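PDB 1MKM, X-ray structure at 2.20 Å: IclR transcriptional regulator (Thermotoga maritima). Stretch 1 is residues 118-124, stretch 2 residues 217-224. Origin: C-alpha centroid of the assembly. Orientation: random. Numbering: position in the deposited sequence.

Stretch 1, residues 118-124: EQSIPMV
Stretch 2 217-224: ISGVARKF

Residues 118-124 form an irregular, mostly extended segment that packs against the end of a strand, 217-220, and the 3-10 segment 221-223 that follows it. The contact is small, burying 280 Å² in all. Ile121 lies opposite Gly219, with their CA atoms 6.0 Å apart.

Ile121 (phi/psi -116/144) points toward stretch 2. With chi1 p (55°) and chi2 t, both CD1 and CG2 of Ile121 lie near the backbone of stretch 2. Ile121 CD1 lies 3.7 Å from Ser218 O, and Ile121 CG2 lies 4.0 Å from Gly219 CA. Ile121 CG2 is also 4.4 Å from Val220 CG2. Gly219 is fully extended at -172/-176. An ideal Gly219 CB would sit 4.5 Å from Ile121 CG2, but only 3.4 Å from Phe224 CE1, so the crowding would come from within its own stretch.

Pro122 has a C-gamma endo pucker and phi/psi of -66/47. Pro122 CD meets Val220 CG2 at 3.7 Å, an apolar contact. Val220 has chi1 t. The positive psi of Pro122 accompanies a tight turn, in which Met123 N donates to Ile121 O at 2.6 Å. Met123 is t at all three chi angles, and this extended chain brings Met123 SD to 4.0 Å from Ser218 CB. Ser218 has chi1 m; its OG is buried without a partner.

There is one hydrogen bond across the stretches: Lys223 NZ donates to Gln119 OE1 at 2.6 Å. Lys223 has chi1 m and the rest t, so its amine is carried well out from the backbone. Gln119 has chi1 between wells at 10°, then chi2 p and chi3 70°. Gln119 NE2 lies 3.3 Å from Lys223 NZ, but both are donors and do not bond. Lys223 N donates to Val220 O at 3.2 Å, and Phe224 N to Ala221 O at 3.0 Å.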

# COMPACT_ATOMS: atom_id res chain seq x y z
N GLU B 118 -7.15 -1.39 -19.63
CA GLU B 118 -7.94 -0.96 -18.49
C GLU B 118 -8.41 -2.09 -17.58
O GLU B 118 -8.58 -1.89 -16.37
CB GLU B 118 -9.12 -0.14 -19.00
CG GLU B 118 -8.66 1.12 -19.73
CD GLU B 118 -9.78 1.85 -20.44
OE1 GLU B 118 -10.93 1.83 -19.94
OE2 GLU B 118 -9.50 2.45 -21.50
N GLN B 119 -8.66 -3.26 -18.16
CA GLN B 119 -9.10 -4.41 -17.37
C GLN B 119 -8.14 -5.59 -17.53
O GLN B 119 -7.49 -5.74 -18.56
CB GLN B 119 -10.53 -4.80 -17.76
CG GLN B 119 -11.05 -4.10 -19.00
CD GLN B 119 -10.41 -4.61 -20.27
OE1 GLN B 119 -10.66 -5.75 -20.70
NE2 GLN B 119 -9.57 -3.78 -20.89
N SER B 120 -8.04 -6.41 -16.48
CA SER B 120 -7.17 -7.59 -16.52
C SER B 120 -7.79 -8.60 -17.50
O SER B 120 -9.01 -8.80 -17.51
CB SER B 120 -7.07 -8.22 -15.13
OG SER B 120 -6.81 -7.25 -14.13
N ILE B 121 -6.97 -9.22 -18.34
CA ILE B 121 -7.49 -10.22 -19.28
C ILE B 121 -6.89 -11.58 -18.95
O ILE B 121 -5.73 -11.66 -18.55
CB ILE B 121 -7.18 -9.84 -20.74
CG1 ILE B 121 -5.67 -9.60 -20.93
CG2 ILE B 121 -8.00 -8.60 -21.13
CD1 ILE B 121 -5.31 -9.19 -22.36
N PRO B 122 -7.67 -12.66 -19.10
CA PRO B 122 -7.20 -14.02 -18.80
C PRO B 122 -6.09 -14.57 -19.69
O PRO B 122 -6.16 -15.70 -20.14
CB PRO B 122 -8.48 -14.85 -18.88
CG PRO B 122 -9.27 -14.14 -19.92
CD PRO B 122 -9.06 -12.68 -19.57
N MET B 123 -5.06 -13.75 -19.92
CA MET B 123 -3.92 -14.12 -20.77
C MET B 123 -2.62 -14.07 -19.96
O MET B 123 -2.43 -13.16 -19.16
CB MET B 123 -3.82 -13.14 -21.94
CG MET B 123 -2.74 -13.43 -22.95
SD MET B 123 -2.75 -12.21 -24.27
CE MET B 123 -1.04 -12.21 -24.79
N VAL B 124 -1.74 -15.05 -20.13
CA VAL B 124 -0.48 -15.05 -19.39
C VAL B 124 0.66 -14.68 -20.32
O VAL B 124 1.25 -15.54 -20.98
CB VAL B 124 -0.17 -16.43 -18.76
CG1 VAL B 124 1.12 -16.33 -17.94
CG2 VAL B 124 -1.30 -16.88 -17.86
N ILE B 217 -3.64 -6.43 -30.80
CA ILE B 217 -4.52 -5.99 -29.73
C ILE B 217 -5.05 -7.27 -29.13
O ILE B 217 -5.43 -8.18 -29.86
CB ILE B 217 -5.68 -5.13 -30.26
CG1 ILE B 217 -5.17 -3.73 -30.62
CG2 ILE B 217 -6.80 -5.09 -29.25
CD1 ILE B 217 -6.21 -2.83 -31.29
N SER B 218 -5.10 -7.35 -27.81
CA SER B 218 -5.56 -8.57 -27.17
C SER B 218 -6.60 -8.33 -26.11
O SER B 218 -6.52 -7.37 -25.36
CB SER B 218 -4.35 -9.30 -26.58
OG SER B 218 -3.28 -9.32 -27.52
N GLY B 219 -7.59 -9.21 -26.05
CA GLY B 219 -8.62 -9.06 -25.04
C GLY B 219 -9.54 -10.26 -25.00
O GLY B 219 -9.32 -11.25 -25.70
N VAL B 220 -10.57 -10.19 -24.17
CA VAL B 220 -11.50 -11.29 -24.08
C VAL B 220 -12.29 -11.40 -25.38
O VAL B 220 -12.58 -10.40 -26.05
CB VAL B 220 -12.47 -11.13 -22.90
CG1 VAL B 220 -13.38 -12.34 -22.82
CG2 VAL B 220 -11.69 -10.97 -21.61
N ALA B 221 -12.63 -12.64 -25.73
CA ALA B 221 -13.36 -12.96 -26.94
C ALA B 221 -14.60 -12.12 -27.18
O ALA B 221 -14.82 -11.62 -28.29
CB ALA B 221 -13.73 -14.44 -26.93
N ARG B 222 -15.40 -11.95 -26.13
CA ARG B 222 -16.64 -11.17 -26.21
C ARG B 222 -16.52 -9.87 -27.00
O ARG B 222 -17.37 -9.56 -27.83
CB ARG B 222 -17.16 -10.84 -24.81
CG ARG B 222 -17.39 -12.02 -23.90
CD ARG B 222 -18.21 -11.60 -22.69
NE ARG B 222 -18.19 -12.60 -21.62
CZ ARG B 222 -18.89 -12.49 -20.49
NH1 ARG B 222 -19.67 -11.44 -20.30
NH2 ARG B 222 -18.80 -13.43 -19.56
N LYS B 223 -15.46 -9.11 -26.74
CA LYS B 223 -15.27 -7.82 -27.40
C LYS B 223 -15.04 -7.82 -28.91
O LYS B 223 -15.49 -6.90 -29.61
CB LYS B 223 -14.11 -7.08 -26.72
CG LYS B 223 -14.41 -6.56 -25.31
CD LYS B 223 -13.19 -5.87 -24.71
CE LYS B 223 -13.42 -5.47 -23.26
NZ LYS B 223 -12.19 -4.88 -22.63
N PHE B 224 -14.36 -8.83 -29.43
CA PHE B 224 -14.05 -8.87 -30.85
C PHE B 224 -15.20 -9.19 -31.80
O PHE B 224 -15.39 -10.34 -32.21
CB PHE B 224 -12.86 -9.82 -31.09
CG PHE B 224 -11.59 -9.37 -30.39
CD1 PHE B 224 -11.49 -9.40 -29.00
CD2 PHE B 224 -10.53 -8.85 -31.13
CE1 PHE B 224 -10.35 -8.92 -28.35
CE2 PHE B 224 -9.39 -8.36 -30.49
CZ PHE B 224 -9.31 -8.40 -29.10